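Local coordinates for protein putative glucoamylase (Bacteroides uniformis, PDB 4GL3) that is a putative glucoamylase that probably hydrolyses glycosidic bonds in glucose-containing saccharides, at residues A162-F167 with D172-H177; I198-G203 with E213-K218. All blocks are in the same frame, centred on the assembly; numbering follows the deposited sequence.

How the contacts relate
Following the chain from its N terminus, helix 146-161 ends and runs into contact 1, where 162-167 meets 172-177 and closes a loop of four residues. The chain passes through strand 177-178 and then enters segment 198-203 of helix 197-205, the first half of contact 2. After nine intervening residues, segment 213-218 of helix 213-220 supplies the second half. The two closures follow one another in series and neither encloses the other. Their centres are about 9 Å apart, and they touch through segment 172-177. Asp-172 OD1 probably bonds Ser-214 OG and Met-174 CG packs on Val-215 CG1, while helix 197-205 is also reached. That segment ties the turn after helix 146-161 to both helices of contact 2.

Contact 1: A162-F167 with D172-H177; sequences AEWNFF and DVMYWH
Phe-167 and Tyr-175 are joined by the one hydrogen bond across this contact. Tyr-175 N donates to Phe-167 O at 2.8 Å, with an N-H...O angle of 153°. The donor stands 27° out of the carbonyl plane. The same oxygen lies at the edge of the Tyr-175 ring, in its plane, with CD1 3.4 Å from Phe-167 O. The side chain of Tyr-175 has CG anti to its own carbonyl carbon (chi1 -73°), which brings this ring edge beside the acceptor. Its hydroxyl bonds Gln-171 in the intervening loop.

The return contact comes from Phe-167, whose CB lies 3.7 Å from Tyr-175 O. The edge of its ring faces His-177 O, with CD2 at 4.3 Å from that oxygen. Met-174 makes the other apolar contact. Its selenomethionine chain bends at chi3, and this carries the methyl CE to Trp-164. CE lies 4.1 Å from Trp-164 CB and 3.9 Å from Trp-164 O.

A second shell positions these groups. Residues 164-167 form a 3-10 turn, in which Phe-167 N bonds Trp-164 O at 3.0 Å. Trp-164 O also lies at the edge of the Phe-167 ring, in plane, while Phe-166 CD2 sits over the centre of one face. Helix 124-140 also packs here, with Ala-128 against Trp-164 and Ile-124 against Phe-167. At the start of strand 177-178, His-177 NE2 bonds a glycerol, probably from the crystallisation liquor.

All the touching residues are buried. The polar part of the contact is therefore one backbone bond closing a short loop in a buried setting, which probably keeps water from competing for it.

Contact 2: I198-G203 with E213-K218; sequences IVYILG and ESVYHK
Tyr-200 packs against Val-215 and Tyr-216 in a small buried contact between helix 197-205 and helix 213-220. No hydrogen bond crosses it. The two helices are successive in the chain, and the contact lies about 18 Å from the centre of the chain.

Tyr-200 points toward the other helix and carries its own side of the contact. Its ring atom CE2 reaches 3.7 Å from Val-215 CG1 and 3.4 Å from Val-215 O. The two side chains cross at about a right angle. Val-215 has CG1 anti to its backbone N (chi1 168°), which places that methyl beside the tyrosine. Nearer the root of the side chain, Tyr-200 CB lies 3.7 Å from Tyr-216 CD1. Ring atom CD2 of Tyr-200 approaches Tyr-216 CA at 3.8 Å. The two tyrosines meet at a slant, and their rings do not stack on each other.

Both hydroxyls bond outside the pair of segments. Tyr-200 OH bonds Ile-190 O and Met-174 N, and Tyr-216 OH bonds Asp-266 and His-197. Trp-220, at the end of the second helix, meets both tyrosine rings and lies nearly parallel to that of Tyr-216. Cut back to alanine, Tyr-200 would probably leave a gap beside Val-215 and Tyr-216, and Ile-190 O and Met-174 N without the hydroxyl they share.

The helix 213-220 widens into a pi-type turn at 215-218, just where Val-215 and Tyr-216 meet Tyr-200. On its other faces helix 197-205 packs on helices 124-140, 395-401 and 404-412. Contacts of this kind between successive helices are consistent with the alpha-helical toroid, (alpha/alpha)6, of the six-hairpin glycosidase clan.

Contact 1: A162-F167 with D172-H177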
# COMPACT_ATOMS: atom_id res chain seq x y z
N ALA A 162 -1.29 -18.51 7.56
CA ALA A 162 -1.60 -17.97 6.24
C ALA A 162 -1.10 -18.96 5.19
O ALA A 162 0.10 -19.12 5.03
CB ALA A 162 -0.98 -16.60 6.02
N GLU A 163 -2.05 -19.60 4.46
CA GLU A 163 -1.73 -20.74 3.55
C GLU A 163 -1.40 -20.29 2.12
O GLU A 163 -2.15 -20.56 1.17
CB GLU A 163 -2.87 -21.76 3.53
CG GLU A 163 -3.16 -22.46 4.85
CD GLU A 163 -4.50 -23.18 4.79
OE1 GLU A 163 -4.77 -23.90 3.79
OE2 GLU A 163 -5.31 -22.95 5.72
N TRP A 164 -0.27 -19.60 1.97
CA TRP A 164 0.10 -19.03 0.65
C TRP A 164 0.05 -20.10 -0.46
O TRP A 164 -0.52 -19.85 -1.54
CB TRP A 164 1.49 -18.37 0.72
CG TRP A 164 1.55 -17.35 1.81
CD1 TRP A 164 2.10 -17.50 3.04
CD2 TRP A 164 0.99 -16.04 1.78
NE1 TRP A 164 1.89 -16.38 3.81
CE2 TRP A 164 1.21 -15.46 3.05
CE3 TRP A 164 0.29 -15.30 0.81
CZ2 TRP A 164 0.76 -14.17 3.38
CZ3 TRP A 164 -0.18 -14.03 1.12
CH2 TRP A 164 0.05 -13.47 2.41
N ASN A 165 0.62 -21.26 -0.20
CA ASN A 165 0.77 -22.24 -1.27
C ASN A 165 -0.55 -22.83 -1.74
O ASN A 165 -0.62 -23.28 -2.89
CB ASN A 165 1.76 -23.36 -0.97
CG ASN A 165 2.19 -24.08 -2.23
OD1 ASN A 165 2.69 -23.46 -3.16
ND2 ASN A 165 2.01 -25.42 -2.26
N PHE A 166 -1.59 -22.81 -0.90
CA PHE A 166 -2.93 -23.21 -1.33
C PHE A 166 -3.36 -22.42 -2.58
O PHE A 166 -4.04 -22.96 -3.44
CB PHE A 166 -3.92 -22.98 -0.19
CG PHE A 166 -5.36 -23.27 -0.55
CD1 PHE A 166 -5.82 -24.59 -0.64
CD2 PHE A 166 -6.22 -22.24 -0.86
CE1 PHE A 166 -7.13 -24.85 -0.96
CE2 PHE A 166 -7.53 -22.51 -1.22
CZ PHE A 166 -7.97 -23.81 -1.23
N PHE A 167 -2.97 -21.14 -2.66
CA PHE A 167 -3.40 -20.25 -3.71
C PHE A 167 -2.67 -20.41 -5.02
O PHE A 167 -2.96 -19.68 -6.00
CB PHE A 167 -3.44 -18.78 -3.20
CG PHE A 167 -4.44 -18.58 -2.11
CD1 PHE A 167 -4.14 -18.89 -0.79
CD2 PHE A 167 -5.74 -18.22 -2.42
CE1 PHE A 167 -5.12 -18.79 0.20
CE2 PHE A 167 -6.67 -18.06 -1.45
CZ PHE A 167 -6.37 -18.35 -0.13
N ASP A 172 2.52 -23.13 -11.14
CA ASP A 172 3.62 -22.18 -11.03
C ASP A 172 3.15 -20.71 -11.18
O ASP A 172 3.71 -19.95 -11.97
CB ASP A 172 4.70 -22.52 -12.06
CG ASP A 172 5.48 -23.78 -11.70
OD1 ASP A 172 5.79 -23.95 -10.51
OD2 ASP A 172 5.80 -24.58 -12.62
N VAL A 173 2.18 -20.30 -10.36
CA VAL A 173 1.69 -18.93 -10.34
C VAL A 173 0.77 -18.90 -9.11
O VAL A 173 0.37 -19.94 -8.57
CB VAL A 173 0.88 -18.63 -11.63
CG1 VAL A 173 -0.39 -19.46 -11.68
CG2 VAL A 173 0.54 -17.15 -11.79
N MSE A 174 0.46 -17.70 -8.66
CA MSE A 174 -0.48 -17.51 -7.52
C MSE A 174 -1.74 -16.83 -8.02
O MSE A 174 -1.68 -16.06 -8.98
CB MSE A 174 0.15 -16.68 -6.37
CG MSE A 174 1.36 -17.35 -5.75
SE MSE A 174 2.26 -16.19 -4.48
CE MSE A 174 1.16 -16.63 -2.93
N TYR A 175 -2.87 -17.21 -7.41
CA TYR A 175 -4.18 -16.70 -7.73
C TYR A 175 -4.61 -15.73 -6.64
O TYR A 175 -4.32 -15.94 -5.46
CB TYR A 175 -5.21 -17.87 -7.89
CG TYR A 175 -4.98 -18.62 -9.18
CD1 TYR A 175 -3.99 -19.64 -9.25
CD2 TYR A 175 -5.69 -18.30 -10.33
CE1 TYR A 175 -3.74 -20.30 -10.44
CE2 TYR A 175 -5.43 -18.94 -11.54
CZ TYR A 175 -4.47 -19.95 -11.60
OH TYR A 175 -4.20 -20.57 -12.79
N TRP A 176 -5.34 -14.70 -7.07
CA TRP A 176 -5.72 -13.54 -6.27
C TRP A 176 -6.81 -13.91 -5.23
O TRP A 176 -6.75 -13.41 -4.11
CB TRP A 176 -6.20 -12.40 -7.19
CG TRP A 176 -6.31 -11.01 -6.62
CD1 TRP A 176 -7.01 -10.59 -5.50
CD2 TRP A 176 -5.73 -9.84 -7.17
NE1 TRP A 176 -6.89 -9.24 -5.34
CE2 TRP A 176 -6.09 -8.75 -6.34
CE3 TRP A 176 -4.95 -9.60 -8.29
CZ2 TRP A 176 -5.66 -7.44 -6.58
CZ3 TRP A 176 -4.53 -8.28 -8.55
CH2 TRP A 176 -4.89 -7.23 -7.69
N HIS A 177 -7.77 -14.77 -5.59
CA HIS A 177 -8.96 -15.02 -4.81
C HIS A 177 -9.20 -16.53 -4.66
O HIS A 177 -8.70 -17.38 -5.44
CB HIS A 177 -10.22 -14.45 -5.46
CG HIS A 177 -10.06 -13.09 -6.07
ND1 HIS A 177 -9.62 -12.91 -7.37
CD2 HIS A 177 -10.41 -11.86 -5.60
CE1 HIS A 177 -9.67 -11.61 -7.64
NE2 HIS A 177 -10.13 -10.95 -6.58

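Contact 2: I198-G203 with E213-K218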
# COMPACT_ATOMS: atom_id res chain seq x y z
N ILE A 198 4.63 -8.14 -3.25
CA ILE A 198 4.76 -8.59 -1.87
C ILE A 198 4.05 -9.92 -1.62
O ILE A 198 4.42 -10.67 -0.68
CB ILE A 198 4.24 -7.50 -0.86
CG1 ILE A 198 4.72 -7.77 0.56
CG2 ILE A 198 2.72 -7.42 -0.83
CD1 ILE A 198 6.12 -7.38 0.81
N VAL A 199 3.03 -10.22 -2.41
CA VAL A 199 2.37 -11.50 -2.29
C VAL A 199 3.34 -12.66 -2.53
O VAL A 199 3.31 -13.66 -1.81
CB VAL A 199 1.15 -11.61 -3.26
CG1 VAL A 199 0.42 -12.94 -3.02
CG2 VAL A 199 0.21 -10.41 -3.05
N TYR A 200 4.19 -12.54 -3.55
CA TYR A 200 5.18 -13.58 -3.86
C TYR A 200 6.30 -13.62 -2.84
O TYR A 200 6.74 -14.71 -2.47
CB TYR A 200 5.76 -13.41 -5.27
CG TYR A 200 4.79 -13.85 -6.34
CD1 TYR A 200 3.78 -12.98 -6.81
CD2 TYR A 200 4.81 -15.15 -6.85
CE1 TYR A 200 2.85 -13.41 -7.77
CE2 TYR A 200 3.88 -15.57 -7.80
CZ TYR A 200 2.90 -14.72 -8.26
OH TYR A 200 1.99 -15.17 -9.23
N ILE A 201 6.74 -12.45 -2.37
CA ILE A 201 7.79 -12.40 -1.34
C ILE A 201 7.29 -13.06 -0.04
O ILE A 201 8.00 -13.87 0.53
CB ILE A 201 8.25 -10.94 -1.00
CG1 ILE A 201 8.72 -10.15 -2.23
CG2 ILE A 201 9.28 -10.92 0.11
CD1 ILE A 201 9.58 -10.88 -3.15
N LEU A 202 6.07 -12.74 0.42
CA LEU A 202 5.53 -13.37 1.63
C LEU A 202 5.31 -14.88 1.39
O LEU A 202 5.62 -15.72 2.26
CB LEU A 202 4.24 -12.70 2.09
CG LEU A 202 4.37 -11.23 2.60
CD1 LEU A 202 3.03 -10.59 2.93
CD2 LEU A 202 5.30 -11.19 3.79
N GLY A 203 4.77 -15.23 0.24
CA GLY A 203 4.62 -16.66 -0.12
C GLY A 203 5.94 -17.41 -0.01
O GLY A 203 5.98 -18.54 0.47
N GLU A 213 10.09 -21.83 -5.68
CA GLU A 213 10.73 -20.71 -6.37
C GLU A 213 10.19 -20.52 -7.76
O GLU A 213 10.05 -19.38 -8.23
CB GLU A 213 12.26 -20.95 -6.46
CG GLU A 213 12.93 -20.91 -5.10
CD GLU A 213 14.31 -21.53 -5.12
OE1 GLU A 213 15.00 -21.36 -6.16
OE2 GLU A 213 14.69 -22.17 -4.10
N SER A 214 9.89 -21.63 -8.43
CA SER A 214 9.38 -21.59 -9.79
C SER A 214 8.01 -20.84 -9.89
O SER A 214 7.66 -20.33 -10.98
CB SER A 214 9.28 -23.02 -10.33
OG SER A 214 8.26 -23.70 -9.55
N VAL A 215 7.28 -20.74 -8.79
CA VAL A 215 6.04 -19.98 -8.73
C VAL A 215 6.35 -18.50 -9.00
O VAL A 215 5.60 -17.81 -9.72
CB VAL A 215 5.29 -20.21 -7.38
CG1 VAL A 215 4.13 -19.23 -7.12
CG2 VAL A 215 4.80 -21.67 -7.25
N TYR A 216 7.44 -18.01 -8.41
CA TYR A 216 7.86 -16.63 -8.65
C TYR A 216 8.40 -16.46 -10.09
O TYR A 216 7.95 -15.60 -10.84
CB TYR A 216 8.97 -16.23 -7.66
CG TYR A 216 9.46 -14.82 -7.75
CD1 TYR A 216 8.63 -13.76 -7.50
CD2 TYR A 216 10.78 -14.54 -8.05
CE1 TYR A 216 9.08 -12.48 -7.53
CE2 TYR A 216 11.25 -13.26 -8.12
CZ TYR A 216 10.39 -12.22 -7.85
OH TYR A 216 10.85 -10.91 -7.90
N HIS A 217 9.37 -17.29 -10.46
CA HIS A 217 10.06 -17.09 -11.74
C HIS A 217 9.19 -17.34 -12.98
O HIS A 217 9.32 -16.62 -13.97
CB HIS A 217 11.36 -17.92 -11.78
CG HIS A 217 12.34 -17.48 -10.75
ND1 HIS A 217 12.97 -16.25 -10.79
CD2 HIS A 217 12.78 -18.09 -9.62
CE1 HIS A 217 13.77 -16.13 -9.74
NE2 HIS A 217 13.68 -17.23 -9.02
N LYS A 218 8.28 -18.32 -12.92
CA LYS A 218 7.36 -18.59 -14.05
C LYS A 218 6.01 -17.88 -13.98
O LYS A 218 5.43 -17.59 -14.99
CB LYS A 218 7.09 -20.08 -14.17
CG LYS A 218 8.33 -20.86 -14.53
CD LYS A 218 7.95 -22.33 -14.63
CE LYS A 218 9.00 -23.16 -15.32
NZ LYS A 218 9.99 -23.63 -14.30